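Local coordinates for iota-carbonic anhydrase (Nostoc sp. PCC 7120 = FACHB-418, PDB 7C5W), which catalyses the hydration of carbon dioxide to bicarbonate without any metal cofactor and works as a homotetramer built as a dimer of dimers, at the interface of chains A and B. Sequence-based numbering; all coordinates share one arbitrary frame. Chains: chain A/B, iota-carbonic anhydrase.

The interface of chains A and B. Residues chain A 26, 124-128; chain B 17-20.
The N-terminal strand 19-21 of chain B lies parallel to strand 125-128 of chain A and extends its sheet across the subunit boundary, an example of strand exchange. The backbone pairing follows the parallel register: A:Ile126 lends both its amide and its carbonyl, N donating to B:Pro18 O at 3.1 Å and O accepting from B:Val20 N at 2.9 Å, both in the carbonyl planes. A:Ile128 N then meets B:Val20 O at 2.7 Å, nearly along the C=O axis (165°). Side chains alternate about this ladder. On one side B:Ile19 runs alongside A:Ile126, pointing the same way, with its CG1 4.0 Å from A:Ile126 CB. With CG1 anti to the backbone N (chi1 -178°), its CG2 takes the crowded position between N and the carbonyl carbon, and its CD1 tip reaches the extended A:Glu26 at the start of helix 26-50, 3.8 Å from the carboxylate carbon CD. The same methyl meets CD1 of A:Ile128, the two side chains crossing obliquely, while B:Thr17 CG2 meets A:Ile126 CG1 at 4.0 Å. On the opposite side B:Val20 lies over one face of the A:Phe127 ring, its CB 3.8 Å from the centroid and offset toward the rim; CG1 approaches CZ and CG2 approaches CD2. Because the interface is two-fold symmetric, chain A returns the same strand to chain B, and this reciprocal exchange joins the two subunits and probably helps hold one dimer of the dimer-of-dimers tetramer together.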
ATOM      1  N   GLU A  26     -14.047   6.106  -0.199  1.00 58.03           N
ATOM      2  CA  GLU A  26     -14.548   7.147  -1.126  1.00 61.04           C
ATOM      3  C   GLU A  26     -15.013   8.366  -0.321  1.00 62.20           C
ATOM      4  O   GLU A  26     -14.663   9.491  -0.714  1.00 62.15           O
ATOM      5  CB  GLU A  26     -15.668   6.574  -1.993  1.00 56.48           C
ATOM      6  CG  GLU A  26     -16.186   7.555  -3.027  1.00 64.37           C
ATOM      7  CD  GLU A  26     -17.105   6.932  -4.061  1.00 81.06           C
ATOM      8  OE1 GLU A  26     -17.263   7.542  -5.150  1.00 83.75           O
ATOM      9  OE2 GLU A  26     -17.649   5.831  -3.778  1.00 78.48           O
ATOM     10  N   ALA A 124     -13.517  13.805 -12.210  1.00 62.17           N
ATOM     11  CA  ALA A 124     -13.561  12.999 -13.446  1.00 59.64           C
ATOM     12  C   ALA A 124     -13.268  11.538 -13.085  1.00 61.92           C
ATOM     13  O   ALA A 124     -13.824  10.651 -13.746  1.00 65.64           O
ATOM     14  CB  ALA A 124     -12.571  13.544 -14.448  1.00 58.30           C
ATOM     15  N   ALA A 125     -12.425  11.298 -12.074  1.00 60.44           N
ATOM     16  CA  ALA A 125     -11.973   9.942 -11.682  1.00 59.20           C
ATOM     17  C   ALA A 125     -11.310   9.965 -10.305  1.00 56.51           C
ATOM     18  O   ALA A 125     -10.709  10.991  -9.936  1.00 56.65           O
ATOM     19  CB  ALA A 125     -11.033   9.391 -12.723  1.00 56.86           C
ATOM     20  N   ILE A 126     -11.398   8.843  -9.597  1.00 54.60           N
ATOM     21  CA  ILE A 126     -10.778   8.622  -8.259  1.00 52.89           C
ATOM     22  C   ILE A 126     -10.033   7.287  -8.307  1.00 55.80           C
ATOM     23  O   ILE A 126     -10.600   6.308  -8.823  1.00 54.16           O
ATOM     24  CB  ILE A 126     -11.855   8.648  -7.155  1.00 53.40           C
ATOM     25  CG1 ILE A 126     -12.627   9.966  -7.156  1.00 51.80           C
ATOM     26  CG2 ILE A 126     -11.265   8.340  -5.783  1.00 50.68           C
ATOM     27  CD1 ILE A 126     -13.677  10.059  -6.073  1.00 54.07           C
ATOM     28  N   PHE A 127      -8.806   7.241  -7.795  1.00 53.39           N
ATOM     29  CA  PHE A 127      -8.018   5.986  -7.686  1.00 52.05           C
ATOM     30  C   PHE A 127      -7.587   5.835  -6.227  1.00 54.77           C
ATOM     31  O   PHE A 127      -6.804   6.646  -5.718  1.00 56.21           O
ATOM     32  CB  PHE A 127      -6.883   5.976  -8.714  1.00 51.28           C
ATOM     33  CG  PHE A 127      -6.363   4.608  -9.078  1.00 53.49           C
ATOM     34  CD1 PHE A 127      -5.802   3.780  -8.115  1.00 48.92           C
ATOM     35  CD2 PHE A 127      -6.396   4.160 -10.388  1.00 49.71           C
ATOM     36  CE1 PHE A 127      -5.286   2.540  -8.459  1.00 52.79           C
ATOM     37  CE2 PHE A 127      -5.903   2.909 -10.726  1.00 45.37           C
ATOM     38  CZ  PHE A 127      -5.346   2.101  -9.765  1.00 47.65           C
ATOM     39  N   ILE A 128      -8.165   4.852  -5.542  1.00 56.70           N
ATOM     40  CA  ILE A 128      -7.759   4.467  -4.166  1.00 54.40           C
ATOM     41  C   ILE A 128      -6.792   3.294  -4.288  1.00 56.48           C
ATOM     42  O   ILE A 128      -7.225   2.213  -4.728  1.00 57.45           O
ATOM     43  CB  ILE A 128      -8.992   4.149  -3.309  1.00 58.44           C
ATOM     44  CG1 ILE A 128      -9.937   5.349  -3.244  1.00 50.78           C
ATOM     45  CG2 ILE A 128      -8.587   3.672  -1.925  1.00 53.63           C
ATOM     46  CD1 ILE A 128     -11.241   5.043  -2.547  1.00 60.17           C
TER
ATOM     47  N   THR B  17     -18.932   9.484 -10.347  1.00 77.34           N
ATOM     48  CA  THR B  17     -17.487   9.521 -10.684  1.00 69.84           C
ATOM     49  C   THR B  17     -16.968   8.096 -10.855  1.00 63.32           C
ATOM     50  O   THR B  17     -17.133   7.261  -9.967  1.00 65.45           O
ATOM     51  CB  THR B  17     -16.691  10.269  -9.610  1.00 64.67           C
ATOM     52  OG1 THR B  17     -17.388  11.481  -9.317  1.00 69.22           O
ATOM     53  CG2 THR B  17     -15.271  10.553 -10.046  1.00 61.73           C
ATOM     54  N   PRO B  18     -16.346   7.773 -12.012  1.00 67.81           N
ATOM     55  CA  PRO B  18     -15.617   6.519 -12.171  1.00 63.63           C
ATOM     56  C   PRO B  18     -14.448   6.420 -11.181  1.00 66.61           C
ATOM     57  O   PRO B  18     -13.664   7.342 -11.086  1.00 65.53           O
ATOM     58  CB  PRO B  18     -15.103   6.538 -13.619  1.00 68.15           C
ATOM     59  CG  PRO B  18     -15.252   7.973 -14.084  1.00 64.71           C
ATOM     60  CD  PRO B  18     -16.355   8.579 -13.241  1.00 63.63           C
ATOM     61  N   ILE B  19     -14.359   5.286 -10.483  1.00 69.36           N
ATOM     62  CA  ILE B  19     -13.429   5.063  -9.338  1.00 68.42           C
ATOM     63  C   ILE B  19     -12.726   3.713  -9.529  1.00 63.83           C
ATOM     64  O   ILE B  19     -13.302   2.836 -10.179  1.00 68.49           O
ATOM     65  CB  ILE B  19     -14.205   5.149  -8.007  1.00 65.86           C
ATOM     66  CG1 ILE B  19     -13.295   4.980  -6.794  1.00 59.54           C
ATOM     67  CG2 ILE B  19     -15.358   4.160  -7.979  1.00 65.43           C
ATOM     68  CD1 ILE B  19     -13.996   5.237  -5.496  1.00 65.11           C
ATOM     69  N   VAL B  20     -11.489   3.599  -9.047  1.00 63.03           N
ATOM     70  CA  VAL B  20     -10.759   2.317  -8.854  1.00 56.58           C
ATOM     71  C   VAL B  20     -10.459   2.207  -7.364  1.00 57.22           C
ATOM     72  O   VAL B  20      -9.925   3.172  -6.803  1.00 58.36           O
ATOM     73  CB  VAL B  20      -9.458   2.255  -9.665  1.00 57.18           C
ATOM     74  CG1 VAL B  20      -8.795   0.895  -9.524  1.00 56.80           C
ATOM     75  CG2 VAL B  20      -9.676   2.610 -11.125  1.00 62.18           C
TER